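Local coordinates for GDP-L-fucose synthase (Campylobacter jejuni subsp. jejuni serotype O:2, PDB 7M13), which makes GDP-D-glycero-L-gluco-heptose for the capsular polysaccharide, as an NADPH-dependent reductase of the epimerase/dehydratase family, at the interface of chains A and B. Sequence-based numbering; all coordinates share one arbitrary frame. Chains: chain A/B, GDP-L-fucose synthase.

Contact 1: the interface of chains A and B. Residues chain A 79-81, 84, 139; chain B 149-150, 153-154, 157.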
loop_
_atom_site.group_PDB
_atom_site.type_symbol
_atom_site.label_atom_id
_atom_site.label_comp_id
_atom_site.label_asym_id
_atom_site.label_seq_id
_atom_site.Cartn_x
_atom_site.Cartn_y
_atom_site.Cartn_z
ATOM N N GLN A 79 5.888 1.071 16.100
ATOM C CA GLN A 79 6.493 0.214 15.044
ATOM C C GLN A 79 5.933 0.602 13.662
ATOM O O GLN A 79 5.581 -0.277 12.878
ATOM C CB GLN A 79 6.369 -1.282 15.329
ATOM C CG GLN A 79 7.100 -1.733 16.595
ATOM C CD GLN A 79 6.949 -3.214 16.832
ATOM O OE1 GLN A 79 6.381 -3.617 17.858
ATOM N NE2 GLN A 79 7.386 -4.031 15.874
ATOM N N ARG A 80 5.964 1.886 13.354
ATOM C CA ARG A 80 5.292 2.441 12.165
ATOM C C ARG A 80 5.889 1.863 10.880
ATOM O O ARG A 80 5.129 1.535 9.924
ATOM C CB ARG A 80 5.411 3.958 12.199
ATOM C CG ARG A 80 4.474 4.664 11.237
ATOM C CD ARG A 80 4.522 6.162 11.459
ATOM N NE ARG A 80 3.496 6.954 10.797
ATOM C CZ ARG A 80 2.271 7.100 11.265
ATOM N NH1 ARG A 80 1.915 6.497 12.386
ATOM N NH2 ARG A 80 1.449 7.916 10.627
ATOM N N ALA A 81 7.202 1.691 10.777
ATOM C CA ALA A 81 7.797 1.094 9.570
ATOM C C ALA A 81 7.516 -0.396 9.519
ATOM O O ALA A 81 7.186 -0.905 8.439
ATOM C CB ALA A 81 9.291 1.328 9.531
ATOM N N ILE A 84 4.103 -1.508 7.988
ATOM C CA ILE A 84 3.928 -1.492 6.520
ATOM C C ILE A 84 4.873 -2.529 5.897
ATOM O O ILE A 84 4.429 -3.315 5.051
ATOM C CB ILE A 84 3.994 -0.074 5.938
ATOM C CG1 ILE A 84 3.810 -0.150 4.423
ATOM C CG2 ILE A 84 5.227 0.721 6.286
ATOM C CD1 ILE A 84 3.402 1.171 3.815
ATOM N N SER A 139 0.137 3.609 8.574
ATOM C CA SER A 139 0.994 2.712 7.772
ATOM C C SER A 139 0.438 1.290 7.760
ATOM O O SER A 139 0.518 0.652 6.707
ATOM C CB SER A 139 2.436 2.739 8.242
ATOM O OG SER A 139 2.543 2.217 9.544
ATOM N N ILE B 149 4.844 6.028 1.779
ATOM C CA ILE B 149 4.543 5.775 3.209
ATOM C C ILE B 149 5.667 4.934 3.827
ATOM O O ILE B 149 6.053 5.158 5.011
ATOM C CB ILE B 149 3.122 5.186 3.361
ATOM C CG1 ILE B 149 2.064 6.208 2.916
ATOM C CG2 ILE B 149 2.919 4.692 4.791
ATOM C CD1 ILE B 149 0.621 5.737 2.996
ATOM N N MET B 150 6.256 4.057 3.008
ATOM C CA MET B 150 7.391 3.203 3.448
ATOM C C MET B 150 8.583 4.100 3.810
ATOM O O MET B 150 9.210 3.847 4.856
ATOM C CB MET B 150 7.806 2.231 2.339
ATOM C CG MET B 150 7.081 0.900 2.402
ATOM S SD MET B 150 7.850 -0.254 3.569
ATOM C CE MET B 150 9.390 -0.601 2.722
ATOM N N SER B 153 7.653 6.185 6.982
ATOM C CA SER B 153 7.509 5.347 8.205
ATOM C C SER B 153 8.890 4.918 8.732
ATOM O O SER B 153 9.106 4.883 9.947
ATOM C CB SER B 153 6.646 4.155 7.924
ATOM O OG SER B 153 5.348 4.568 7.499
ATOM N N TYR B 154 9.831 4.605 7.852
ATOM C CA TYR B 154 11.239 4.313 8.238
ATOM C C TYR B 154 11.851 5.563 8.881
ATOM O O TYR B 154 12.537 5.486 9.929
ATOM C CB TYR B 154 12.054 3.785 7.058
ATOM C CG TYR B 154 11.936 2.289 6.918
ATOM C CD1 TYR B 154 10.839 1.710 6.324
ATOM C CD2 TYR B 154 12.828 1.444 7.565
ATOM C CE1 TYR B 154 10.706 0.334 6.250
ATOM C CE2 TYR B 154 12.698 0.069 7.509
ATOM C CZ TYR B 154 11.616 -0.497 6.866
ATOM O OH TYR B 154 11.420 -1.865 6.822
ATOM N N GLN B 157 10.136 5.804 12.484
ATOM C CA GLN B 157 10.428 4.733 13.465
ATOM C C GLN B 157 11.936 4.631 13.689
ATOM O O GLN B 157 12.352 4.425 14.861
ATOM C CB GLN B 157 9.875 3.380 13.020
ATOM C CG GLN B 157 10.304 2.267 13.962
ATOM C CD GLN B 157 9.691 0.914 13.682
ATOM O OE1 GLN B 157 8.893 0.745 12.748
ATOM N NE2 GLN B 157 10.098 -0.089 14.456
HETATM O O HOH W 1 4.305 7.208 8.097
#
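A:Ala81 puts its methyl group over one face of the B:Tyr154 phenol ring, the CB sitting almost above the middle, 3.6 Å from CD1 of the ring. This is a CH-pi contact, and the ring's edge meets the carbonyl oxygen of B:Met150 in plane, from its own helix. The second flat group is the carboxamide of B:Gln157. Its chain runs out straight, CG anti to the backbone N (chi1 174°), which carries OE1 to the start of helix 80-100 in chain A. There the backbone N of A:Ala81 donates to OE1 at 2.8 Å. The donor lies in the plane of the amide but the bond is bent, 127° at the hydrogen, and OE1 thereby takes up an N-H in the first turn of the helix. A:Gln79 lies alongside B:Gln157, pointing the same way, with the two amide planes turned 67° apart; its CA comes 3.5 Å from CD of B:Gln157.

Further along, B:Ser153 presses its CB against CA of A:Ala81, while its OG turns back to the carbonyl O of B:Ile149 one turn earlier, 2.7 Å away. That OG also shares a water with NE of A:Arg80, the guanidinium nitrogen nearest the chain, a bridge across the boundary. A:Ser139 OG, set between its backbone N and carbonyl carbon, is bonded to the carbonyl O of A:Arg80 at 2.7 Å on a lone pair, tying helix 138-158 to helix 80-100 within chain A. The apolar end belongs to A:Ile84: its CD1 meets CG2 of B:Ile149 at 3.7 Å, the two side chains at roughly a right angle, and its CG2 touches the sulphur of B:Met150 at 3.9 Å.

The patch docks helix 138-158 of one subunit on the start of helix 80-100 of the other, part of the four-helix-bundle dimer contact typical of extended SDR enzymes and probably the biological one.

Contact 2: the interface of chains A and B. Residues chain A 49, 88-89, 92-93, 96; chain B 85, 88-89, 92-93.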
loop_
_atom_site.group_PDB
_atom_site.type_symbol
_atom_site.label_atom_id
_atom_site.label_comp_id
_atom_site.label_asym_id
_atom_site.label_seq_id
_atom_site.Cartn_x
_atom_site.Cartn_y
_atom_site.Cartn_z
ATOM N N GLN A 49 10.824 -14.127 1.290
ATOM C CA GLN A 49 10.352 -14.569 -0.027
ATOM C C GLN A 49 10.887 -15.959 -0.368
ATOM O O GLN A 49 10.090 -16.771 -0.895
ATOM C CB GLN A 49 10.789 -13.522 -1.043
ATOM C CG GLN A 49 10.353 -13.855 -2.447
ATOM C CD GLN A 49 10.940 -12.909 -3.453
ATOM O OE1 GLN A 49 12.150 -12.721 -3.523
ATOM N NE2 GLN A 49 10.100 -12.260 -4.238
ATOM N N LEU A 88 3.292 -5.890 4.233
ATOM C CA LEU A 88 3.353 -5.946 2.741
ATOM C C LEU A 88 4.138 -7.181 2.346
ATOM O O LEU A 88 3.752 -7.823 1.374
ATOM C CB LEU A 88 4.051 -4.705 2.195
ATOM C CG LEU A 88 3.257 -3.395 2.187
ATOM C CD1 LEU A 88 4.136 -2.305 1.597
ATOM C CD2 LEU A 88 1.955 -3.521 1.431
ATOM N N MET A 89 5.206 -7.534 3.051
ATOM C CA MET A 89 6.001 -8.713 2.634
ATOM C C MET A 89 5.174 -10.001 2.804
ATOM O O MET A 89 5.205 -10.866 1.908
ATOM C CB MET A 89 7.306 -8.809 3.431
ATOM C CG MET A 89 8.365 -7.790 3.047
ATOM S SD MET A 89 8.756 -7.671 1.316
ATOM C CE MET A 89 9.418 -9.310 1.046
ATOM N N ASN A 92 2.520 -9.984 0.092
ATOM C CA ASN A 92 3.058 -10.125 -1.273
ATOM C C ASN A 92 3.575 -11.556 -1.432
ATOM O O ASN A 92 3.319 -12.196 -2.459
ATOM C CB ASN A 92 4.193 -9.138 -1.541
ATOM C CG ASN A 92 3.780 -7.674 -1.599
ATOM O OD1 ASN A 92 4.695 -6.809 -1.589
ATOM N ND2 ASN A 92 2.523 -7.439 -1.691
ATOM N N ASN A 93 4.280 -12.048 -0.434
ATOM C CA ASN A 93 4.892 -13.380 -0.592
ATOM C C ASN A 93 3.795 -14.429 -0.701
ATOM O O ASN A 93 3.891 -15.347 -1.556
ATOM C CB ASN A 93 5.817 -13.716 0.558
ATOM C CG ASN A 93 7.103 -12.918 0.550
ATOM O OD1 ASN A 93 7.529 -12.451 -0.499
ATOM N ND2 ASN A 93 7.728 -12.778 1.721
ATOM N N HIS A 96 1.456 -13.770 -4.039
ATOM C CA HIS A 96 2.118 -14.020 -5.337
ATOM C C HIS A 96 2.478 -15.499 -5.457
ATOM O O HIS A 96 2.282 -16.070 -6.538
ATOM C CB HIS A 96 3.340 -13.125 -5.505
ATOM C CG HIS A 96 4.020 -13.331 -6.791
ATOM N ND1 HIS A 96 3.465 -12.869 -7.970
ATOM C CD2 HIS A 96 5.169 -13.966 -7.126
ATOM C CE1 HIS A 96 4.258 -13.212 -8.975
ATOM N NE2 HIS A 96 5.291 -13.869 -8.499
ATOM N N TYR B 85 2.403 -5.781 -7.520
ATOM C CA TYR B 85 3.387 -6.725 -6.945
ATOM C C TYR B 85 4.835 -6.282 -7.219
ATOM O O TYR B 85 5.651 -6.242 -6.283
ATOM C CB TYR B 85 3.117 -8.142 -7.436
ATOM C CG TYR B 85 4.170 -9.121 -6.991
ATOM C CD1 TYR B 85 4.268 -9.516 -5.668
ATOM C CD2 TYR B 85 5.137 -9.571 -7.848
ATOM C CE1 TYR B 85 5.256 -10.383 -5.221
ATOM C CE2 TYR B 85 6.140 -10.433 -7.429
ATOM C CZ TYR B 85 6.197 -10.851 -6.108
ATOM O OH TYR B 85 7.203 -11.684 -5.692
ATOM N N LEU B 88 5.827 -2.953 -5.535
ATOM C CA LEU B 88 5.967 -3.131 -4.062
ATOM C C LEU B 88 7.238 -3.916 -3.745
ATOM O O LEU B 88 7.911 -3.590 -2.774
ATOM C CB LEU B 88 4.735 -3.826 -3.460
ATOM C CG LEU B 88 3.451 -3.021 -3.401
ATOM C CD1 LEU B 88 2.338 -3.877 -2.830
ATOM C CD2 LEU B 88 3.610 -1.745 -2.593
ATOM N N MET B 89 7.551 -4.986 -4.480
ATOM C CA MET B 89 8.748 -5.783 -4.166
ATOM C C MET B 89 10.022 -4.936 -4.369
ATOM O O MET B 89 10.893 -4.969 -3.484
ATOM C CB MET B 89 8.843 -7.077 -4.963
ATOM C CG MET B 89 7.731 -8.112 -4.621
ATOM S SD MET B 89 7.745 -8.628 -2.896
ATOM C CE MET B 89 9.423 -9.218 -2.780
ATOM N N ASN B 92 10.113 -2.349 -1.519
ATOM C CA ASN B 92 10.304 -2.932 -0.177
ATOM C C ASN B 92 11.734 -3.478 -0.088
ATOM O O ASN B 92 12.423 -3.275 0.927
ATOM C CB ASN B 92 9.293 -4.039 0.084
ATOM C CG ASN B 92 7.880 -3.535 0.271
ATOM O OD1 ASN B 92 7.651 -2.342 0.357
ATOM N ND2 ASN B 92 6.968 -4.487 0.306
ATOM N N ASN B 93 12.172 -4.175 -1.122
ATOM C CA ASN B 93 13.519 -4.790 -1.076
ATOM C C ASN B 93 14.593 -3.701 -0.974
ATOM O O ASN B 93 15.503 -3.826 -0.138
ATOM C CB ASN B 93 13.745 -5.656 -2.302
ATOM C CG ASN B 93 12.937 -6.945 -2.325
ATOM O OD1 ASN B 93 12.476 -7.404 -1.287
ATOM N ND2 ASN B 93 12.794 -7.493 -3.521
HETATM O O HOH W 2 7.165 -13.289 -3.295
#
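B:Tyr85 lays its ring flat on the imidazole of A:His96, planes 9° apart and ring centroids 3.8 Å from each other. Here helix 80-100 of each chain packs on its twin about the two-fold, at the core of the probable dimer. The stack is offset: CE2 of the phenol lies over the middle of the imidazole, and A:His96 CB comes 3.4 Å from CE1. CG of B:Met89 covers the opposite face toward its rim, so the phenol is sandwiched between a ring of the other subunit and a side chain of its own helix. Both aromatic side chains leave their helices with CG anti to the backbone N (A:His96 chi1 -179°, B:Tyr85 chi1 174°).

Beside the stack, A:Asn92 and B:Asn92 approach tip to tip, too far apart to hydrogen-bond. Their amides are turned oppositely: OD1 of A:Asn92 is 3.5 Å from CB of B:Leu88, whereas ND2 of B:Asn92 approaches CB of A:Leu88. The methionines, bent at chi2 and chi3, bring their methyls together, CE of A:Met89 and CE of B:Met89 being 3.8 Å apart.

Farther out, A:Gln49 of helix 49-59 brings its extended chain slantwise to the phenol tip. Its NE2 makes a weak hydrogen bond to the phenol OH of B:Tyr85, 3.3 Å long, and also touches the B:Met89 methyl. One water joins NE2, that OH and the amide oxygen of A:Asn93, lying 2.9 Å from A:Asn93 OD1.

About 15 Å separates the centres of contact 1 and contact 2, and helix 80-100 of chain A runs through both: its start serves contact 1, its later turns contact 2. From chain B, contact 1 takes helix 138-158 and contact 2 takes helix 80-100, so these two helices make up most of both patches, helix 49-59 adding A:Gln49. The two-fold repeats each contact with the chains exchanged. The centre of contact 1 is about 7 Å from A:Phe140, which stands at the catalytic tyrosine's place in the YxxxK motif but lacks its hydroxyl. A:Ser139, its neighbour, lies in contact 1, so dimerisation might influence the start of helix 138-158.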